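4-oxalocrotonate decarboxylase NahK (Pseudomonas putida, PDB 5D2K) catalyses the metal-assisted decarboxylation of (3E)-2-oxohex-3-enedioate to 2-oxopent-4-enoate, releasing carbon dioxide, in the breakdown of naphthalene. Local coordinates at residues A[191-196]-A[201-206]; A[140-145]-A[185-190]. The protein carries 1 engineered substitution. All coordinates share one frame; numbering follows the deposited sequence.

Interaction 1. Residues A[191-196]-A[201-206]; sequences GVVMEK and VELGAG
M194 and V201 meet where an antiparallel hairpin carries a classic beta bulge. M194 O takes the amide of V201 in a nearly straight bond (N to O 2.9 Å, 177° at the hydrogen) and a second, weak one from E202 N, so two residues of 201-206 face one of 191-196. Beyond the bulge the strands run regularly: M194 N gives to E202 O, and V192 and G204 exchange a pair of bonds, V192 N to G204 O being 2.8 Å.

CB of M194 lies 3.6 Å from E202 O. With CG anti to the backbone N (chi1 178°), the chain leaves on the face it shares with V192 and E202; CG and then SD each pass 3.9 Å from V201 CG2, the two side chains crossing at a slant. The chain bends at SD; I113, V246 and V256 also pack on M194, whose side chain comes near that of the metal ligand E114. V201 CG2 also rests 3.4 Å from M194 O, while its CG1 touches K196 CB. On the other face L203 CB packs against V193, and L203 CA makes a CH...O contact of 3.1 Å with V192 O.

Main-chain bonds thus fix the register of this edge hairpin; the bulge brings two N-H groups to M194 O, and the M194-V201 contact beside them is purely apolar.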
ATOM      1  N   GLY A 191      12.734  14.009   4.766  1.00 10.32           N
ATOM      2  CA  GLY A 191      13.433  13.611   3.557  1.00 12.04           C
ATOM      3  C   GLY A 191      13.699  12.120   3.518  1.00 11.37           C
ATOM      4  O   GLY A 191      14.019  11.509   4.538  1.00 13.23           O
ATOM      5  N   VAL A 192      13.542  11.529   2.333  1.00  9.64           N
ATOM      6  CA  VAL A 192      13.740  10.101   2.145  0.60 10.61           C
ATOM      7  C   VAL A 192      14.650   9.845   0.940  1.00 11.01           C
ATOM      8  O   VAL A 192      14.422  10.397  -0.131  1.00 12.82           O
ATOM      9  CB  VAL A 192      12.385   9.394   1.959  0.60 12.99           C
ATOM     10  CG1 VAL A 192      12.569   7.914   1.925  0.60 12.76           C
ATOM     11  CG2 VAL A 192      11.424   9.768   3.087  0.60 12.24           C
ATOM     12  N   VAL A 193      15.683   9.021   1.123  1.00 10.09           N
ATOM     13  CA  VAL A 193      16.627   8.724   0.050  1.00 11.98           C
ATOM     14  C   VAL A 193      16.693   7.220  -0.165  1.00 12.16           C
ATOM     15  O   VAL A 193      17.104   6.494   0.741  1.00 13.66           O
ATOM     16  CB  VAL A 193      18.040   9.254   0.375  1.00 11.03           C
ATOM     17  CG1 VAL A 193      19.024   8.903  -0.749  1.00 13.00           C
ATOM     18  CG2 VAL A 193      18.012  10.760   0.612  1.00 13.38           C
ATOM     19  N   MET A 194      16.307   6.772  -1.359  1.00 11.87           N
ATOM     20  CA  MET A 194      16.323   5.349  -1.711  1.00 12.89           C
ATOM     21  C   MET A 194      17.617   4.998  -2.431  1.00 15.32           C
ATOM     22  O   MET A 194      17.936   5.589  -3.470  1.00 13.55           O
ATOM     23  CB  MET A 194      15.122   4.994  -2.586  1.00 15.00           C
ATOM     24  CG  MET A 194      15.068   3.534  -3.059  1.00 19.62           C
ATOM     25  SD  MET A 194      13.802   3.268  -4.329  1.00 19.34           S
ATOM     26  CE  MET A 194      12.291   3.529  -3.400  1.00 21.53           C
ATOM     27  N   GLU A 195      18.352   4.044  -1.872  1.00 15.69           N
ATOM     28  CA  GLU A 195      19.570   3.527  -2.498  1.00 15.84           C
ATOM     29  C   GLU A 195      19.346   2.088  -2.953  1.00 21.50           C
ATOM     30  O   GLU A 195      18.715   1.303  -2.256  1.00 16.82           O
ATOM     31  CB  GLU A 195      20.749   3.604  -1.528  1.00 16.35           C
ATOM     32  CG  GLU A 195      21.046   5.028  -1.040  1.00 16.17           C
ATOM     33  CD  GLU A 195      22.179   5.096  -0.034  1.00 20.61           C
ATOM     34  OE1 GLU A 195      22.685   4.033   0.387  1.00 23.23           O
ATOM     35  OE2 GLU A 195      22.573   6.225   0.345  1.00 21.44           O
ATOM     36  N   LYS A 196      19.857   1.751  -4.131  1.00 16.39           N
ATOM     37  CA  LYS A 196      19.795   0.376  -4.627  1.00 13.97           C
ATOM     38  C   LYS A 196      21.192  -0.007  -5.067  1.00 18.07           C
ATOM     39  O   LYS A 196      21.832   0.734  -5.817  1.00 16.53           O
ATOM     40  CB  LYS A 196      18.798   0.236  -5.777  1.00 14.52           C
ATOM     41  CG  LYS A 196      18.813  -1.123  -6.500  1.00 15.06           C
ATOM     42  CD  LYS A 196      17.787  -1.124  -7.633  1.00 19.49           C
ATOM     43  CE  LYS A 196      17.874  -2.347  -8.524  1.00 20.76           C
ATOM     44  NZ  LYS A 196      16.993  -2.160  -9.715  1.00 21.69           N
ATOM     45  N   VAL A 201      19.008   6.129  -6.055  1.00 13.89           N
ATOM     46  CA  VAL A 201      18.189   5.984  -7.256  1.00 12.98           C
ATOM     47  C   VAL A 201      16.905   6.828  -7.242  1.00 13.53           C
ATOM     48  O   VAL A 201      16.375   7.164  -8.303  1.00 15.65           O
ATOM     49  CB  VAL A 201      17.820   4.500  -7.524  1.00 14.00           C
ATOM     50  CG1 VAL A 201      19.080   3.705  -7.866  1.00 22.19           C
ATOM     51  CG2 VAL A 201      17.081   3.880  -6.336  1.00 16.29           C
ATOM     52  N   GLU A 202      16.403   7.168  -6.056  1.00 13.90           N
ATOM     53  CA  GLU A 202      15.220   8.024  -5.920  1.00 12.85           C
ATOM     54  C   GLU A 202      15.292   8.774  -4.604  1.00 12.54           C
ATOM     55  O   GLU A 202      15.915   8.304  -3.655  1.00 13.02           O
ATOM     56  CB  GLU A 202      13.908   7.216  -5.950  1.00 15.53           C
ATOM     57  CG  GLU A 202      13.609   6.452  -7.245  1.00 13.69           C
ATOM     58  CD  GLU A 202      13.287   7.350  -8.430  1.00 23.18           C
ATOM     59  OE1 GLU A 202      13.033   8.559  -8.234  1.00 23.00           O
ATOM     60  OE2 GLU A 202      13.278   6.835  -9.568  1.00 25.08           O
ATOM     61  N   LEU A 203      14.642   9.930  -4.539  1.00 12.40           N
ATOM     62  CA  LEU A 203      14.487  10.627  -3.270  1.00  9.51           C
ATOM     63  C   LEU A 203      13.236  11.503  -3.310  1.00 12.02           C
ATOM     64  O   LEU A 203      12.679  11.776  -4.378  1.00 13.22           O
ATOM     65  CB  LEU A 203      15.742  11.449  -2.925  1.00 10.78           C
ATOM     66  CG  LEU A 203      16.431  12.345  -3.954  1.00 11.20           C
ATOM     67  CD1 LEU A 203      15.557  13.533  -4.347  1.00 13.31           C
ATOM     68  CD2 LEU A 203      17.765  12.817  -3.359  1.00 12.43           C
ATOM     69  N   GLY A 204      12.785  11.929  -2.137  1.00 11.98           N
ATOM     70  CA  GLY A 204      11.604  12.768  -2.053  1.00  9.52           C
ATOM     71  C   GLY A 204      11.332  13.193  -0.624  1.00  9.72           C
ATOM     72  O   GLY A 204      12.084  12.863   0.301  1.00 12.06           O
ATOM     73  N   ALA A 205      10.255  13.944  -0.443  1.00 10.28           N
ATOM     74  CA  ALA A 205       9.857  14.364   0.888  1.00 11.01           C
ATOM     75  C   ALA A 205       8.428  13.926   1.165  1.00  9.05           C
ATOM     76  O   ALA A 205       7.648  13.688   0.236  1.00 10.98           O
ATOM     77  CB  ALA A 205       9.996  15.875   1.045  1.00 13.85           C
ATOM     78  N   GLY A 206       8.099  13.824   2.450  1.00  9.99           N
ATOM     79  CA  GLY A 206       6.769  13.390   2.861  1.00 10.76           C
ATOM     80  C   GLY A 206       5.650  14.203   2.234  1.00 10.17           C
ATOM     81  O   GLY A 206       4.581  13.677   1.948  1.00 11.65           O
TER

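Interaction 2. Residues A[140-145]-A[185-190]; sequences DYVIPT and VDLRTL
V142, on the extended strand 139-149, faces V185 in the loop before strand 191-196 with their CA atoms 8.0 Å apart, and no backbone or side-chain hydrogen bond links the two segments. The contact is wholly apolar and rests on three side chains, with the two methyls of V142 divided between two partners. CG2 of V142 meets CG2 of V185 tip to tip at 3.9 Å. CG1 of V142 comes 4.1 Å from CD2 of L187, these two side chains sliding past each other in opposite directions. The division follows from the V142 rotamer: chi1 of -49° sets CG2 between the backbone N and the carbonyl carbon and leaves CG1 beside the N, which brings CG2 to V185 and CG1 to L187.

L187 is buried, and I117 of strand 112-121 and L182 also pack on it. Between V185 and L187, D186 is exposed and turns its carboxylate to the amides that follow. D186 OD1 accepts the amide of T189 at 3.1 Å, from above the carboxylate plane, and more weakly that of R188, an Asx motif spanning D186 to T189. On the strand side, the backbone of V142 is hydrogen-bonded to A180, while its neighbour I143 pairs with S118 of strand 112-121.

Such packing of a connecting loop on a sheet through a few aliphatic side chains is plain hydrophobic burial: the loop leading into the hairpin that starts with strand 191-196 is set against strand 139-149, within the fumarylacetoacetate hydrolase-type fold of this family.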
ATOM      1  N   ASP A 140      -0.282   7.637  17.087  1.00 10.87           N
ATOM      2  CA  ASP A 140       0.529   7.162  18.210  1.00  9.20           C
ATOM      3  C   ASP A 140       2.006   7.367  17.904  1.00 13.21           C
ATOM      4  O   ASP A 140       2.714   8.053  18.643  1.00 19.25           O
ATOM      5  CB  ASP A 140       0.214   5.677  18.467  1.00 12.10           C
ATOM      6  CG  ASP A 140       0.624   5.205  19.851  1.00 17.59           C
ATOM      7  OD1 ASP A 140       1.341   5.941  20.555  1.00 18.12           O
ATOM      8  OD2 ASP A 140       0.215   4.082  20.219  1.00 17.89           O
ATOM      9  N   TYR A 141       2.468   6.792  16.803  1.00 10.26           N
ATOM     10  CA  TYR A 141       3.860   6.961  16.390  1.00 11.01           C
ATOM     11  C   TYR A 141       4.003   6.688  14.891  1.00 10.43           C
ATOM     12  O   TYR A 141       3.044   6.281  14.221  1.00 10.47           O
ATOM     13  CB  TYR A 141       4.788   6.050  17.209  1.00 13.10           C
ATOM     14  CG  TYR A 141       4.432   4.576  17.186  1.00 12.65           C
ATOM     15  CD1 TYR A 141       3.479   4.054  18.060  1.00 10.78           C
ATOM     16  CD2 TYR A 141       5.067   3.705  16.311  1.00 11.53           C
ATOM     17  CE1 TYR A 141       3.151   2.703  18.044  1.00 11.74           C
ATOM     18  CE2 TYR A 141       4.750   2.349  16.287  1.00 11.74           C
ATOM     19  CZ  TYR A 141       3.793   1.860  17.157  1.00 14.21           C
ATOM     20  OH  TYR A 141       3.481   0.519  17.130  1.00 13.45           O
ATOM     21  N   VAL A 142       5.196   6.940  14.366  1.00 10.30           N
ATOM     22  CA  VAL A 142       5.457   6.800  12.938  1.00 10.90           C
ATOM     23  C   VAL A 142       6.504   5.707  12.702  1.00 12.04           C
ATOM     24  O   VAL A 142       7.330   5.450  13.579  1.00 13.05           O
ATOM     25  CB  VAL A 142       5.917   8.136  12.329  1.00 13.64           C
ATOM     26  CG1 VAL A 142       4.958   9.255  12.760  1.00 15.37           C
ATOM     27  CG2 VAL A 142       7.347   8.450  12.743  1.00 16.37           C
ATOM     28  N   ILE A 143       6.432   5.063  11.533  1.00  9.61           N
ATOM     29  CA  ILE A 143       7.292   3.929  11.189  0.56 11.36           C
ATOM     30  C   ILE A 143       7.819   4.026   9.761  1.00 10.76           C
ATOM     31  O   ILE A 143       7.040   3.925   8.815  1.00 10.63           O
ATOM     32  CB  ILE A 143       6.533   2.592  11.326  0.56 12.10           C
ATOM     33  CG1 ILE A 143       6.073   2.371  12.770  0.56 11.17           C
ATOM     34  CG2 ILE A 143       7.392   1.427  10.852  0.56 12.78           C
ATOM     35  CD1 ILE A 143       5.212   1.138  12.932  0.56 14.69           C
ATOM     36  N   PRO A 144       9.146   4.214   9.599  1.00  9.06           N
ATOM     37  CA  PRO A 144       9.724   4.137   8.247  1.00  9.95           C
ATOM     38  C   PRO A 144       9.406   2.785   7.619  1.00 10.67           C
ATOM     39  O   PRO A 144       9.614   1.762   8.271  1.00  9.51           O
ATOM     40  CB  PRO A 144      11.222   4.302   8.498  1.00  9.22           C
ATOM     41  CG  PRO A 144      11.282   5.188   9.723  1.00  8.94           C
ATOM     42  CD  PRO A 144      10.146   4.637  10.597  1.00 10.10           C
ATOM     43  N   THR A 145       8.866   2.785   6.402  1.00  7.71           N
ATOM     44  CA  THR A 145       8.385   1.553   5.782  1.00  8.25           C
ATOM     45  C   THR A 145       8.660   1.549   4.285  1.00 10.40           C
ATOM     46  O   THR A 145       8.324   2.509   3.588  1.00 12.33           O
ATOM     47  CB  THR A 145       6.858   1.365   5.984  1.00  9.32           C
ATOM     48  OG1 THR A 145       6.525   1.480   7.370  1.00 10.25           O
ATOM     49  CG2 THR A 145       6.391  -0.002   5.477  1.00 11.61           C
ATOM     50  N   VAL A 185       8.591  14.279  14.863  1.00 16.03           N
ATOM     51  CA  VAL A 185       8.847  14.081  13.438  0.72 17.56           C
ATOM     52  C   VAL A 185       7.952  14.968  12.572  1.00 18.89           C
ATOM     53  O   VAL A 185       6.721  14.915  12.679  1.00 24.20           O
ATOM     54  CB  VAL A 185       8.616  12.609  13.015  0.72 17.66           C
ATOM     55  CG1 VAL A 185       9.134  12.376  11.589  0.72 19.44           C
ATOM     56  CG2 VAL A 185       9.281  11.641  13.999  0.72 17.98           C
ATOM     57  N   ASP A 186       8.564  15.764  11.707  1.00 14.88           N
ATOM     58  CA  ASP A 186       7.813  16.563  10.748  1.00 12.69           C
ATOM     59  C   ASP A 186       7.585  15.723   9.497  1.00 13.83           C
ATOM     60  O   ASP A 186       8.498  15.541   8.691  1.00 14.95           O
ATOM     61  CB  ASP A 186       8.567  17.854  10.417  1.00 13.23           C
ATOM     62  CG  ASP A 186       7.756  18.815   9.551  1.00 15.85           C
ATOM     63  OD1 ASP A 186       6.976  18.364   8.689  1.00 15.94           O
ATOM     64  OD2 ASP A 186       7.912  20.044   9.732  1.00 19.41           O
ATOM     65  N   LEU A 187       6.378  15.195   9.337  1.00 11.94           N
ATOM     66  CA  LEU A 187       6.111  14.305   8.207  1.00 11.68           C
ATOM     67  C   LEU A 187       6.053  15.040   6.878  1.00 13.19           C
ATOM     68  O   LEU A 187       6.183  14.421   5.821  1.00 13.70           O
ATOM     69  CB  LEU A 187       4.803  13.542   8.427  1.00 10.77           C
ATOM     70  CG  LEU A 187       4.830  12.601   9.631  1.00 11.08           C
ATOM     71  CD1 LEU A 187       3.495  11.871   9.759  1.00 15.50           C
ATOM     72  CD2 LEU A 187       5.994  11.607   9.529  1.00 16.40           C
ATOM     73  N   ARG A 188       5.851  16.355   6.922  1.00 12.56           N
ATOM     74  CA  ARG A 188       5.793  17.134   5.685  1.00 11.11           C
ATOM     75  C   ARG A 188       7.183  17.330   5.089  1.00 11.42           C
ATOM     76  O   ARG A 188       7.369  17.231   3.866  1.00 13.72           O
ATOM     77  CB  ARG A 188       5.133  18.498   5.939  1.00 13.58           C
ATOM     78  CG  ARG A 188       4.950  19.327   4.674  1.00 15.24           C
ATOM     79  CD  ARG A 188       4.352  20.697   4.998  1.00 15.33           C
ATOM     80  NE  ARG A 188       5.239  21.512   5.824  1.00 14.86           N
ATOM     81  CZ  ARG A 188       6.083  22.421   5.345  1.00 18.43           C
ATOM     82  NH1 ARG A 188       6.181  22.614   4.037  1.00 18.49           N
ATOM     83  NH2 ARG A 188       6.836  23.132   6.172  1.00 18.47           N
ATOM     84  N   THR A 189       8.159  17.585   5.954  1.00 12.62           N
ATOM     85  CA  THR A 189       9.503  17.897   5.489  1.00 11.39           C
ATOM     86  C   THR A 189      10.466  16.713   5.586  1.00 12.76           C
ATOM     87  O   THR A 189      11.639  16.843   5.261  1.00 12.19           O
ATOM     88  CB  THR A 189      10.101  19.093   6.264  1.00 12.20           C
ATOM     89  OG1 THR A 189      10.275  18.749   7.647  1.00 14.35           O
ATOM     90  CG2 THR A 189       9.178  20.312   6.149  1.00 15.46           C
ATOM     91  N   LEU A 190       9.957  15.563   6.022  1.00 11.71           N
ATOM     92  CA  LEU A 190      10.765  14.350   6.152  1.00 11.47           C
ATOM     93  C   LEU A 190      11.405  13.972   4.831  1.00 11.10           C
ATOM     94  O   LEU A 190      10.700  13.675   3.876  1.00 10.54           O
ATOM     95  CB  LEU A 190       9.897  13.193   6.651  1.00 11.09           C
ATOM     96  CG  LEU A 190      10.599  11.843   6.813  1.00 12.54           C
ATOM     97  CD1 LEU A 190      11.655  11.911   7.904  1.00 13.55           C
ATOM     98  CD2 LEU A 190       9.568  10.761   7.123  1.00 15.12           C
TER

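In the fold
Interaction 2 ends where interaction 1 begins: L190 closes the loop and G191 opens the hairpin, and G206 N probably hydrogen-bonds to L190 O, with A205 CB packed beside it. Interaction 1 is a surface contact at the margin of the smaller sheet, where 199-205 is an outermost strand within this chain and 191-196 lies next to 253-258; interaction 2 is small and buried, setting a loop on a strand of the larger mixed sheet. Main-chain bonds dominate the first, whereas methyl groups alone make the second. Both approach strand 112-121, through V192 and M194 in interaction 1 and L187 in interaction 2.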